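Local coordinates for protein carbon monoxide oxidation system transcription regulator CooA-1 (Carboxydothermus hydrogenoformans, PDB 2FMY) that senses carbon monoxide through a bound haem and, as a dimeric transcription factor of the CRP type, probably binds DNA to switch on carbon monoxide oxidation genes, at residues K25-Q30 against R100-I105; V48-S53 against T93-D98; G75-T80 against P110-N115. One frame throughout, in Å; residues are numbered along the deposited sequence.

Contact 1: K25-Q30 against R100-I105; sequences KEFREQ and RNFQNI. With HEM (protoporphyrin IX containing Fe), chain E.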
loop_
_atom_site.group_PDB
_atom_site.type_symbol
_atom_site.label_atom_id
_atom_site.label_comp_id
_atom_site.label_asym_id
_atom_site.label_seq_id
_atom_site.Cartn_x
_atom_site.Cartn_y
_atom_site.Cartn_z
ATOM N N LYS A 25 22.228 -18.101 -10.582
ATOM C CA LYS A 25 22.600 -17.986 -12.001
ATOM C C LYS A 25 21.419 -17.641 -12.933
ATOM O O LYS A 25 21.612 -17.387 -14.120
ATOM C CB LYS A 25 23.323 -19.250 -12.476
ATOM C CG LYS A 25 22.443 -20.482 -12.583
ATOM C CD LYS A 25 23.270 -21.746 -12.731
ATOM C CE LYS A 25 23.653 -22.007 -14.170
ATOM N NZ LYS A 25 23.832 -23.470 -14.403
ATOM N N GLU A 26 20.210 -17.623 -12.384
ATOM C CA GLU A 26 19.033 -17.171 -13.112
ATOM C C GLU A 26 18.950 -15.639 -13.170
ATOM O O GLU A 26 18.129 -15.078 -13.907
ATOM C CB GLU A 26 17.775 -17.746 -12.476
ATOM C CG GLU A 26 17.791 -19.266 -12.383
ATOM C CD GLU A 26 16.413 -19.872 -12.506
ATOM O OE1 GLU A 26 15.451 -19.115 -12.777
ATOM O OE2 GLU A 26 16.297 -21.107 -12.355
ATOM N N PHE A 27 19.810 -14.984 -12.394
ATOM C CA PHE A 27 19.891 -13.528 -12.341
ATOM C C PHE A 27 21.145 -13.036 -13.048
ATOM O O PHE A 27 22.185 -13.700 -13.018
ATOM C CB PHE A 27 19.923 -13.054 -10.884
ATOM C CG PHE A 27 18.662 -13.350 -10.115
ATOM C CD1 PHE A 27 18.461 -14.598 -9.527
ATOM C CD2 PHE A 27 17.684 -12.370 -9.963
ATOM C CE1 PHE A 27 17.294 -14.873 -8.811
ATOM C CE2 PHE A 27 16.521 -12.631 -9.252
ATOM C CZ PHE A 27 16.324 -13.885 -8.675
ATOM N N ARG A 28 21.038 -11.870 -13.684
ATOM C CA ARG A 28 22.201 -11.152 -14.187
ATOM C C ARG A 28 22.476 -9.965 -13.264
ATOM O O ARG A 28 21.590 -9.540 -12.520
ATOM C CB ARG A 28 21.981 -10.689 -15.631
ATOM C CG ARG A 28 21.872 -11.826 -16.639
ATOM C CD ARG A 28 21.237 -11.354 -17.943
ATOM N NE ARG A 28 22.212 -10.970 -18.965
ATOM C CZ ARG A 28 21.934 -10.184 -20.007
ATOM N NH1 ARG A 28 20.711 -9.676 -20.161
ATOM N NH2 ARG A 28 22.878 -9.891 -20.893
ATOM N N GLU A 29 23.701 -9.453 -13.307
ATOM C CA GLU A 29 24.116 -8.313 -12.487
ATOM C C GLU A 29 24.152 -7.015 -13.278
ATOM O O GLU A 29 24.567 -7.000 -14.432
ATOM C CB GLU A 29 25.503 -8.553 -11.895
ATOM C CG GLU A 29 25.498 -9.218 -10.540
ATOM C CD GLU A 29 26.866 -9.272 -9.887
ATOM O OE1 GLU A 29 27.045 -10.126 -8.998
ATOM O OE2 GLU A 29 27.761 -8.476 -10.255
ATOM N N GLN A 30 23.713 -5.930 -12.651
ATOM C CA GLN A 30 23.917 -4.590 -13.201
ATOM C C GLN A 30 24.335 -3.625 -12.102
ATOM O O GLN A 30 23.789 -3.647 -11.006
ATOM C CB GLN A 30 22.678 -4.072 -13.937
ATOM C CG GLN A 30 22.991 -2.967 -14.960
ATOM C CD GLN A 30 21.843 -2.696 -15.932
ATOM O OE1 GLN A 30 21.051 -3.587 -16.254
ATOM N NE2 GLN A 30 21.758 -1.453 -16.414
ATOM N N ARG A 100 9.121 -13.890 -15.720
ATOM C CA ARG A 100 8.647 -15.223 -16.116
ATOM C C ARG A 100 9.499 -16.332 -15.499
ATOM O O ARG A 100 8.992 -17.416 -15.209
ATOM C CB ARG A 100 8.575 -15.353 -17.638
ATOM C CG ARG A 100 7.460 -14.512 -18.272
ATOM C CD ARG A 100 7.670 -14.353 -19.772
ATOM N NE ARG A 100 8.546 -13.229 -20.103
ATOM C CZ ARG A 100 8.916 -12.899 -21.344
ATOM N NH1 ARG A 100 8.520 -13.614 -22.389
ATOM N NH2 ARG A 100 9.707 -11.855 -21.542
ATOM N N ASN A 101 10.787 -16.044 -15.305
ATOM C CA ASN A 101 11.688 -16.883 -14.513
ATOM C C ASN A 101 11.433 -16.777 -13.003
ATOM O O ASN A 101 11.529 -17.765 -12.281
ATOM C CB ASN A 101 13.159 -16.551 -14.828
ATOM C CG ASN A 101 13.579 -17.010 -16.221
ATOM O OD1 ASN A 101 13.166 -18.071 -16.686
ATOM N ND2 ASN A 101 14.407 -16.210 -16.890
ATOM N N PHE A 102 11.108 -15.580 -12.521
ATOM C CA PHE A 102 10.849 -15.385 -11.093
ATOM C C PHE A 102 9.587 -16.103 -10.624
ATOM O O PHE A 102 9.485 -16.496 -9.453
ATOM C CB PHE A 102 10.778 -13.898 -10.725
ATOM C CG PHE A 102 10.881 -13.644 -9.244
ATOM C CD1 PHE A 102 12.089 -13.851 -8.576
ATOM C CD2 PHE A 102 9.777 -13.220 -8.519
ATOM C CE1 PHE A 102 12.199 -13.626 -7.208
ATOM C CE2 PHE A 102 9.872 -12.986 -7.145
ATOM C CZ PHE A 102 11.082 -13.191 -6.488
ATOM N N GLN A 103 8.635 -16.269 -11.538
ATOM C CA GLN A 103 7.400 -16.995 -11.265
ATOM C C GLN A 103 7.682 -18.393 -10.690
ATOM O O GLN A 103 7.064 -18.794 -9.704
ATOM C CB GLN A 103 6.542 -17.083 -12.539
ATOM C CG GLN A 103 5.249 -17.881 -12.381
ATOM C CD GLN A 103 4.267 -17.216 -11.429
ATOM O OE1 GLN A 103 3.605 -16.232 -11.780
ATOM N NE2 GLN A 103 4.174 -17.748 -10.217
ATOM N N ASN A 104 8.611 -19.122 -11.306
ATOM C CA ASN A 104 9.023 -20.432 -10.815
ATOM C C ASN A 104 9.822 -20.329 -9.511
ATOM O O ASN A 104 9.674 -21.153 -8.625
ATOM C CB ASN A 104 9.862 -21.169 -11.866
ATOM C CG ASN A 104 9.202 -21.204 -13.255
ATOM O OD1 ASN A 104 7.998 -21.454 -13.402
ATOM N ND2 ASN A 104 10.015 -20.972 -14.287
ATOM N N ILE A 105 10.672 -19.313 -9.404
ATOM C CA ILE A 105 11.477 -19.096 -8.194
ATOM C C ILE A 105 10.592 -18.828 -6.954
ATOM O O ILE A 105 10.713 -19.512 -5.936
ATOM C CB ILE A 105 12.531 -17.976 -8.407
ATOM C CG1 ILE A 105 13.510 -18.373 -9.524
ATOM C CG2 ILE A 105 13.301 -17.692 -7.119
ATOM C CD1 ILE A 105 14.409 -17.220 -10.009
HETATM C CHA HEM E . 1.331 -5.514 -9.727
HETATM C CHB HEM E . 2.274 -10.068 -11.095
HETATM C CHC HEM E . 6.408 -9.943 -8.517
HETATM C CHD HEM E . 4.946 -5.808 -6.416
HETATM C C1A HEM E . 1.250 -6.730 -10.376
HETATM C C2A HEM E . 0.286 -7.098 -11.407
HETATM C C3A HEM E . 0.535 -8.366 -11.790
HETATM C C4A HEM E . 1.678 -8.831 -11.017
HETATM C CMA HEM E . -0.240 -9.174 -12.874
HETATM C CAA HEM E . -0.849 -6.184 -11.930
HETATM C CBA HEM E . -2.065 -6.522 -11.067
HETATM C CGA HEM E . -3.350 -5.922 -11.586
HETATM O O1A HEM E . -3.749 -6.205 -12.752
HETATM O O2A HEM E . -3.990 -5.161 -10.820
HETATM C C1B HEM E . 3.450 -10.450 -10.482
HETATM C C2B HEM E . 4.040 -11.769 -10.542
HETATM C C3B HEM E . 5.188 -11.741 -9.832
HETATM C C4B HEM E . 5.360 -10.400 -9.296
HETATM C CMB HEM E . 3.408 -12.958 -11.306
HETATM C CAB HEM E . 6.173 -12.899 -9.574
HETATM C CBB HEM E . 6.345 -13.898 -10.438
HETATM C C1C HEM E . 6.416 -8.804 -7.741
HETATM C C2C HEM E . 7.474 -8.332 -6.863
HETATM C C3C HEM E . 7.059 -7.191 -6.275
HETATM C C4C HEM E . 5.726 -6.896 -6.763
HETATM C CMC HEM E . 8.839 -9.031 -6.657
HETATM C CAC HEM E . 7.833 -6.309 -5.266
HETATM C CBC HEM E . 8.161 -6.797 -4.062
HETATM C C1D HEM E . 3.870 -5.300 -7.122
HETATM C C2D HEM E . 3.214 -4.024 -6.886
HETATM C C3D HEM E . 2.083 -3.946 -7.916
HETATM C C4D HEM E . 2.167 -5.162 -8.682
HETATM C CMD HEM E . 3.562 -2.974 -5.812
HETATM C CAD HEM E . 1.092 -2.781 -8.107
HETATM C CBD HEM E . 1.841 -1.792 -8.983
HETATM C CGD HEM E . 1.103 -0.490 -9.144
HETATM O O1D HEM E . 1.733 0.499 -9.566
HETATM O O2D HEM E . -0.119 -0.442 -8.868
HETATM N NA HEM E . 2.079 -7.812 -10.172
HETATM N NB HEM E . 4.283 -9.645 -9.719
HETATM N NC HEM E . 5.381 -7.897 -7.655
HETATM N ND HEM E . 3.215 -5.924 -8.179
HETATM FE FE HEM E . 3.761 -7.729 -8.955
#

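Contact 2: V48-S53 against T93-D98; sequences VFLVKS and TILYTD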
loop_
_atom_site.group_PDB
_atom_site.type_symbol
_atom_site.label_atom_id
_atom_site.label_comp_id
_atom_site.label_asym_id
_atom_site.label_seq_id
_atom_site.Cartn_x
_atom_site.Cartn_y
_atom_site.Cartn_z
ATOM N N VAL A 48 12.166 -8.705 -12.119
ATOM C CA VAL A 48 12.277 -8.759 -10.677
ATOM C C VAL A 48 13.754 -8.655 -10.344
ATOM O O VAL A 48 14.597 -9.254 -11.018
ATOM C CB VAL A 48 11.612 -10.028 -10.082
ATOM C CG1 VAL A 48 11.896 -10.152 -8.569
ATOM C CG2 VAL A 48 10.102 -9.988 -10.340
ATOM N N PHE A 49 14.073 -7.853 -9.333
ATOM C CA PHE A 49 15.462 -7.645 -8.952
ATOM C C PHE A 49 15.696 -7.744 -7.455
ATOM O O PHE A 49 14.776 -7.607 -6.649
ATOM C CB PHE A 49 16.014 -6.327 -9.528
ATOM C CG PHE A 49 15.458 -5.064 -8.877
ATOM C CD1 PHE A 49 16.081 -4.504 -7.764
ATOM C CD2 PHE A 49 14.363 -4.403 -9.426
ATOM C CE1 PHE A 49 15.599 -3.331 -7.181
ATOM C CE2 PHE A 49 13.874 -3.217 -8.863
ATOM C CZ PHE A 49 14.488 -2.682 -7.737
ATOM N N LEU A 50 16.945 -8.025 -7.108
ATOM C CA LEU A 50 17.404 -8.147 -5.737
ATOM C C LEU A 50 18.569 -7.178 -5.603
ATOM O O LEU A 50 19.443 -7.141 -6.479
ATOM C CB LEU A 50 17.874 -9.593 -5.505
ATOM C CG LEU A 50 18.538 -10.074 -4.213
ATOM C CD1 LEU A 50 17.639 -9.886 -3.013
ATOM C CD2 LEU A 50 18.884 -11.543 -4.363
ATOM N N VAL A 51 18.563 -6.372 -4.538
ATOM C CA VAL A 51 19.691 -5.499 -4.239
ATOM C C VAL A 51 20.787 -6.383 -3.675
ATOM O O VAL A 51 20.593 -7.031 -2.640
ATOM C CB VAL A 51 19.343 -4.386 -3.217
ATOM C CG1 VAL A 51 20.587 -3.539 -2.894
ATOM C CG2 VAL A 51 18.191 -3.515 -3.726
ATOM N N LYS A 52 21.914 -6.439 -4.375
ATOM C CA LYS A 52 23.070 -7.201 -3.894
ATOM C C LYS A 52 23.864 -6.328 -2.950
ATOM O O LYS A 52 24.320 -6.786 -1.906
ATOM C CB LYS A 52 23.959 -7.678 -5.053
ATOM C CG LYS A 52 25.070 -8.655 -4.622
ATOM C CD LYS A 52 25.901 -9.139 -5.800
ATOM C CE LYS A 52 27.289 -9.587 -5.327
ATOM N NZ LYS A 52 28.094 -10.158 -6.441
ATOM N N SER A 53 24.040 -5.065 -3.337
ATOM C CA SER A 53 24.738 -4.102 -2.513
ATOM C C SER A 53 24.266 -2.688 -2.837
ATOM O O SER A 53 23.851 -2.397 -3.956
ATOM C CB SER A 53 26.252 -4.216 -2.706
ATOM O OG SER A 53 26.606 -3.902 -4.038
ATOM N N THR A 93 24.613 -2.459 -6.767
ATOM C CA THR A 93 24.659 -3.629 -7.634
ATOM C C THR A 93 23.367 -4.400 -7.432
ATOM O O THR A 93 23.021 -4.762 -6.303
ATOM C CB THR A 93 25.865 -4.553 -7.306
ATOM O OG1 THR A 93 27.086 -3.873 -7.609
ATOM C CG2 THR A 93 25.811 -5.826 -8.131
ATOM N N ILE A 94 22.639 -4.632 -8.519
ATOM C CA ILE A 94 21.422 -5.438 -8.451
ATOM C C ILE A 94 21.592 -6.747 -9.221
ATOM O O ILE A 94 22.442 -6.854 -10.114
ATOM C CB ILE A 94 20.149 -4.676 -8.963
ATOM C CG1 ILE A 94 20.167 -4.534 -10.493
ATOM C CG2 ILE A 94 19.971 -3.347 -8.220
ATOM C CD1 ILE A 94 18.895 -4.012 -11.104
ATOM N N LEU A 95 20.778 -7.730 -8.838
ATOM C CA LEU A 95 20.621 -8.998 -9.526
ATOM C C LEU A 95 19.201 -9.020 -10.066
ATOM O O LEU A 95 18.250 -8.910 -9.293
ATOM C CB LEU A 95 20.803 -10.153 -8.534
ATOM C CG LEU A 95 22.209 -10.471 -8.010
ATOM C CD1 LEU A 95 22.153 -11.211 -6.680
ATOM C CD2 LEU A 95 23.001 -11.260 -9.046
ATOM N N TYR A 96 19.051 -9.138 -11.385
ATOM C CA TYR A 96 17.741 -9.049 -12.025
ATOM C C TYR A 96 17.456 -10.261 -12.912
ATOM O O TYR A 96 18.359 -10.804 -13.540
ATOM C CB TYR A 96 17.612 -7.752 -12.844
ATOM C CG TYR A 96 18.495 -7.678 -14.089
ATOM C CD1 TYR A 96 17.997 -8.013 -15.357
ATOM C CD2 TYR A 96 19.823 -7.266 -13.998
ATOM C CE1 TYR A 96 18.815 -7.931 -16.511
ATOM C CE2 TYR A 96 20.646 -7.194 -15.130
ATOM C CZ TYR A 96 20.134 -7.522 -16.379
ATOM O OH TYR A 96 20.962 -7.431 -17.478
ATOM N N THR A 97 16.187 -10.653 -12.963
ATOM C CA THR A 97 15.722 -11.706 -13.846
ATOM C C THR A 97 14.373 -11.294 -14.420
ATOM O O THR A 97 13.668 -10.482 -13.827
ATOM C CB THR A 97 15.595 -13.075 -13.086
ATOM O OG1 THR A 97 15.483 -14.155 -14.023
ATOM C CG2 THR A 97 14.398 -13.077 -12.154
ATOM N N ASP A 98 14.017 -11.847 -15.575
ATOM C CA ASP A 98 12.694 -11.644 -16.123
ATOM C C ASP A 98 11.655 -12.208 -15.161
ATOM O O ASP A 98 11.881 -13.245 -14.546
ATOM C CB ASP A 98 12.574 -12.325 -17.488
ATOM C CG ASP A 98 11.428 -11.768 -18.321
ATOM O OD1 ASP A 98 10.254 -12.102 -18.045
ATOM O OD2 ASP A 98 11.706 -11.004 -19.274
#

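Contact 3: G75-T80 against P110-N115; sequences GDIFCT and PAFSLN. With HEM (protoporphyrin IX containing Fe), chain E.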
loop_
_atom_site.group_PDB
_atom_site.type_symbol
_atom_site.label_atom_id
_atom_site.label_comp_id
_atom_site.label_asym_id
_atom_site.label_seq_id
_atom_site.Cartn_x
_atom_site.Cartn_y
_atom_site.Cartn_z
ATOM N N GLY A 75 19.644 -7.467 -0.065
ATOM C CA GLY A 75 18.785 -8.607 0.241
ATOM C C GLY A 75 17.316 -8.370 -0.055
ATOM O O GLY A 75 16.504 -9.303 -0.001
ATOM N N ASP A 76 16.969 -7.130 -0.387
ATOM C CA ASP A 76 15.580 -6.779 -0.679
ATOM C C ASP A 76 15.197 -6.981 -2.136
ATOM O O ASP A 76 15.965 -6.661 -3.035
ATOM C CB ASP A 76 15.279 -5.337 -0.261
ATOM C CG ASP A 76 15.155 -5.173 1.245
ATOM O OD1 ASP A 76 14.857 -6.156 1.957
ATOM O OD2 ASP A 76 15.359 -4.038 1.720
ATOM N N ILE A 77 13.978 -7.469 -2.337
ATOM C CA ILE A 77 13.389 -7.717 -3.651
ATOM C C ILE A 77 12.460 -6.565 -4.047
ATOM O O ILE A 77 11.730 -6.034 -3.219
ATOM C CB ILE A 77 12.551 -9.037 -3.652
ATOM C CG1 ILE A 77 13.427 -10.281 -3.444
ATOM C CG2 ILE A 77 11.732 -9.188 -4.919
ATOM C CD1 ILE A 77 14.311 -10.672 -4.641
ATOM N N PHE A 78 12.503 -6.179 -5.318
ATOM C CA PHE A 78 11.466 -5.328 -5.888
ATOM C C PHE A 78 11.300 -5.658 -7.369
ATOM O O PHE A 78 11.867 -6.633 -7.847
ATOM C CB PHE A 78 11.724 -3.827 -5.620
ATOM C CG PHE A 78 10.457 -3.001 -5.575
ATOM C CD1 PHE A 78 9.444 -3.301 -4.658
ATOM C CD2 PHE A 78 10.261 -1.951 -6.467
ATOM C CE1 PHE A 78 8.265 -2.571 -4.647
ATOM C CE2 PHE A 78 9.090 -1.216 -6.452
ATOM C CZ PHE A 78 8.093 -1.521 -5.543
ATOM N N CYS A 79 10.504 -4.873 -8.082
ATOM C CA CYS A 79 10.193 -5.156 -9.486
ATOM C C CYS A 79 10.082 -3.879 -10.307
ATOM O O CYS A 79 10.176 -2.767 -9.774
ATOM C CB CYS A 79 8.888 -5.935 -9.590
ATOM S SG CYS A 79 7.449 -4.934 -9.173
ATOM N N THR A 80 9.870 -4.050 -11.607
ATOM C CA THR A 80 9.799 -2.931 -12.519
ATOM C C THR A 80 8.375 -2.670 -13.014
ATOM O O THR A 80 8.193 -1.903 -13.943
ATOM C CB THR A 80 10.727 -3.142 -13.743
ATOM O OG1 THR A 80 10.212 -4.197 -14.559
ATOM C CG2 THR A 80 12.143 -3.505 -13.309
ATOM N N PRO A 110 10.935 -20.523 -0.706
ATOM C CA PRO A 110 10.086 -19.721 0.202
ATOM C C PRO A 110 10.684 -18.420 0.740
ATOM O O PRO A 110 9.932 -17.524 1.107
ATOM C CB PRO A 110 9.816 -20.677 1.370
ATOM C CG PRO A 110 10.074 -22.048 0.813
ATOM C CD PRO A 110 11.204 -21.857 -0.141
ATOM N N ALA A 111 12.008 -18.311 0.805
ATOM C CA ALA A 111 12.634 -17.093 1.320
ATOM C C ALA A 111 12.270 -15.842 0.525
ATOM O O ALA A 111 12.219 -14.745 1.085
ATOM C CB ALA A 111 14.149 -17.250 1.392
ATOM N N PHE A 112 12.034 -15.998 -0.778
ATOM C CA PHE A 112 11.716 -14.850 -1.632
ATOM C C PHE A 112 10.388 -14.209 -1.231
ATOM O O PHE A 112 10.324 -13.004 -1.053
ATOM C CB PHE A 112 11.728 -15.209 -3.125
ATOM C CG PHE A 112 13.115 -15.415 -3.695
ATOM C CD1 PHE A 112 13.701 -16.677 -3.692
ATOM C CD2 PHE A 112 13.829 -14.348 -4.236
ATOM C CE1 PHE A 112 14.986 -16.870 -4.214
ATOM C CE2 PHE A 112 15.119 -14.533 -4.775
ATOM C CZ PHE A 112 15.689 -15.805 -4.763
ATOM N N SER A 113 9.335 -15.002 -1.074
ATOM C CA SER A 113 8.042 -14.419 -0.720
ATOM C C SER A 113 8.042 -13.822 0.695
ATOM O O SER A 113 7.331 -12.851 0.952
ATOM C CB SER A 113 6.909 -15.427 -0.889
ATOM O OG SER A 113 7.080 -16.496 0.012
ATOM N N LEU A 114 8.841 -14.386 1.605
ATOM C CA LEU A 114 8.951 -13.821 2.953
ATOM C C LEU A 114 9.588 -12.428 2.932
ATOM O O LEU A 114 9.184 -11.559 3.708
ATOM C CB LEU A 114 9.712 -14.749 3.920
ATOM C CG LEU A 114 9.044 -16.076 4.289
ATOM C CD1 LEU A 114 9.983 -16.941 5.124
ATOM C CD2 LEU A 114 7.690 -15.867 4.994
ATOM N N ASN A 115 10.575 -12.228 2.053
ATOM C CA ASN A 115 11.210 -10.920 1.900
ATOM C C ASN A 115 10.272 -9.933 1.233
ATOM O O ASN A 115 10.270 -8.759 1.571
ATOM C CB ASN A 115 12.519 -10.978 1.095
ATOM C CG ASN A 115 13.082 -9.575 0.827
ATOM O OD1 ASN A 115 12.805 -8.969 -0.211
ATOM N ND2 ASN A 115 13.813 -9.033 1.797
HETATM C CHA HEM E . 1.331 -5.514 -9.727
HETATM C CHB HEM E . 2.274 -10.068 -11.095
HETATM C CHC HEM E . 6.408 -9.943 -8.517
HETATM C CHD HEM E . 4.946 -5.808 -6.416
HETATM C C1A HEM E . 1.250 -6.730 -10.376
HETATM C C2A HEM E . 0.286 -7.098 -11.407
HETATM C C3A HEM E . 0.535 -8.366 -11.790
HETATM C C4A HEM E . 1.678 -8.831 -11.017
HETATM C CMA HEM E . -0.240 -9.174 -12.874
HETATM C CAA HEM E . -0.849 -6.184 -11.930
HETATM C CBA HEM E . -2.065 -6.522 -11.067
HETATM C CGA HEM E . -3.350 -5.922 -11.586
HETATM O O1A HEM E . -3.749 -6.205 -12.752
HETATM O O2A HEM E . -3.990 -5.161 -10.820
HETATM C C1B HEM E . 3.450 -10.450 -10.482
HETATM C C2B HEM E . 4.040 -11.769 -10.542
HETATM C C3B HEM E . 5.188 -11.741 -9.832
HETATM C C4B HEM E . 5.360 -10.400 -9.296
HETATM C CMB HEM E . 3.408 -12.958 -11.306
HETATM C CAB HEM E . 6.173 -12.899 -9.574
HETATM C CBB HEM E . 6.345 -13.898 -10.438
HETATM C C1C HEM E . 6.416 -8.804 -7.741
HETATM C C2C HEM E . 7.474 -8.332 -6.863
HETATM C C3C HEM E . 7.059 -7.191 -6.275
HETATM C C4C HEM E . 5.726 -6.896 -6.763
HETATM C CMC HEM E . 8.839 -9.031 -6.657
HETATM C CAC HEM E . 7.833 -6.309 -5.266
HETATM C CBC HEM E . 8.161 -6.797 -4.062
HETATM C C1D HEM E . 3.870 -5.300 -7.122
HETATM C C2D HEM E . 3.214 -4.024 -6.886
HETATM C C3D HEM E . 2.083 -3.946 -7.916
HETATM C C4D HEM E . 2.167 -5.162 -8.682
HETATM C CMD HEM E . 3.562 -2.974 -5.812
HETATM C CAD HEM E . 1.092 -2.781 -8.107
HETATM C CBD HEM E . 1.841 -1.792 -8.983
HETATM C CGD HEM E . 1.103 -0.490 -9.144
HETATM O O1D HEM E . 1.733 0.499 -9.566
HETATM O O2D HEM E . -0.119 -0.442 -8.868
HETATM N NA HEM E . 2.079 -7.812 -10.172
HETATM N NB HEM E . 4.283 -9.645 -9.719
HETATM N NC HEM E . 5.381 -7.897 -7.655
HETATM N ND HEM E . 3.215 -5.924 -8.179
HETATM FE FE HEM E . 3.761 -7.729 -8.955
#

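Contact 1: K25-Q30 against R100-I105
Glu-26 and Asn-101 mark the nearest approach of the two backbones, 7.5 Å from CA to CA, where the turn ahead of strand 28-32 passes helix 99-108. At this spacing the side chains make the contact. Ile-105 has the central role. Its CG1 sits beside the backbone N (chi1 -62°), and the chain then runs out straight, which carries CD1 from the helix to the turn. CD1 lies 3.5 Å from Glu-26 OE1 and 3.9 Å from Phe-27 CE1. The Glu-26 and Ile-105 chains run alongside one another, head to tail, and the carboxylate borders the aliphatic chain at the exposed margin. The CB of Asn-101 lies on that margin too, 4.0 Å from Glu-26 OE1. Phe-27 and Ile-105 reach out from facing sides, and the Phe-27 ring receives the methyl obliquely. The contact belongs to the haem-sensing domain, which has the cyclic nucleotide-binding fold of the CRP family. It joins the turn before strand 28-32 to helix 99-108, which follows strand 92-98. Deeper in, Phe-27 CZ reaches the edge of the Phe-102 ring, 4.2 Å from CD1. The first torsion of Phe-102 (chi1 -165°) swings CG opposite the backbone N, and this lays the CD2 edge against the haem vinyl atom CAB, in the ring plane at 3.8 Å. One ring therefore touches both Phe-27 and the cofactor. Phe-112 of helix 111-135 also packs on Phe-27, Phe-102 and Ile-105. Next along the helix, Gln-103 OE1 comes to 3.3 Å from the haem methyl CMB, while NE2 bonds to Leu-6 O of the second subunit.

Contact 2: V48-S53 against T93-D98
Val-48 and Thr-97 form a hydrogen-bonded pair at one end of this antiparallel contact, with Val-48 N giving to Thr-97 O and Thr-97 N to Val-48 O, both at 2.9 Å. The middle is tightly packed. Leu-50 N reaches Leu-95 O at 2.7 Å, and Leu-95 N returns a bond to Leu-50 O. The leucine side chains run together on one face, with CD2 of Leu-50 4.0 Å from CD1 of Leu-95. On the other face, Ile-94 CG1 lies between the backbone N and the carbonyl carbon (chi1 73°), which brings CD1 to Phe-49 CB, also at 4.0 Å. The Ile-94 chain passes at a slant to that of Phe-49. These are the central strands of a four-stranded sheet in the cyclic nucleotide-binding fold. Val-48 also touches the haem. Toward Ser-53 the pairing changes. Lys-52 and Ser-53 both face Thr-93 in a classic beta bulge, and Thr-93 O accepts from Lys-52 N at 2.8 Å and from Ser-53 N at 3.2 Å. At this end Lys-52 is exposed and Ser-53 partly so, while Thr-93 stays buried. Lys-52 lays its CB and CD along Thr-93 CG2, and its extended chain carries NZ to a salt bridge with Glu-29. Ser-53 OG rests 3.4 Å from Thr-93 CB.

Contact 3: G75-T80 against P110-N115
The junction between haem-pocket strand 77-79 and helix 111-135, the long dimerisation helix of CRP-type regulators, is made by Asp-76 and Ile-77 against Phe-112 and Asn-115. Asn-115 supplies the polar half. With CG anti to the backbone N (chi1 174°), its amide leaves the helix and reaches the start of strand 77-79. ND2 gives a hydrogen bond to Asp-76 OD1 at 3.1 Å, nearly straight at 167°. The acceptor lies almost in the amide plane, and OD1 uses its anti lone pair, turned away from OD2. In return, Asn-115 OD1 accepts from Ile-77 N at 2.9 Å. That donor is tilted 27° from the carbonyl plane. Asp-76 OD1 also forms a salt bridge with Lys-118 one turn along the helix, and OD2 accepts from Glu-73 N. The apolar half is Ile-77. Its CD1 meets the edge of the Phe-112 ring in plane, 3.7 Å from CD2. Its other branch, CG2, is 3.4 Å from the haem methyl CMC. Further down the strand, Phe-78 CD1 touches the haem vinyl atom CAC at 3.5 Å, and Cys-79 SG lies 3.6 Å from C4C of the porphyrin. A leucine in place of Asn-115 would probably leave Ile-77 N without its acceptor and remove one of the partners of Asp-76 OD1, at a buried site. The amide gives with one end and takes with the other, which fixes its flip and ties the Asp-76 side chain and the first backbone N of strand 77-79 to helix 111-135.

Contacts 1, 2 and 3 meet on one four-stranded sheet. Contacts 1 and 2 have centres about 9 Å apart and are joined by packing of Glu-29 CG on Leu-95 CD2, 3.6 Å, and by Glu-26 O to Thr-97 OG1. Contacts 2 and 3 lie about 10 Å apart, centre to centre. Their strands 47-53 and 77-79 are neighbours, with Phe-49 N 2.9 Å from Phe-78 O. The centres of contacts 1 and 3 are about 12 Å apart, and Phe-112 bridges them, with CD2 3.5 Å from Phe-102 CE1. Helix 99-108 follows strand 92-98 and leads into helix 111-135, and residues of all three contacts lie against the haem, contact 2 through Val-48.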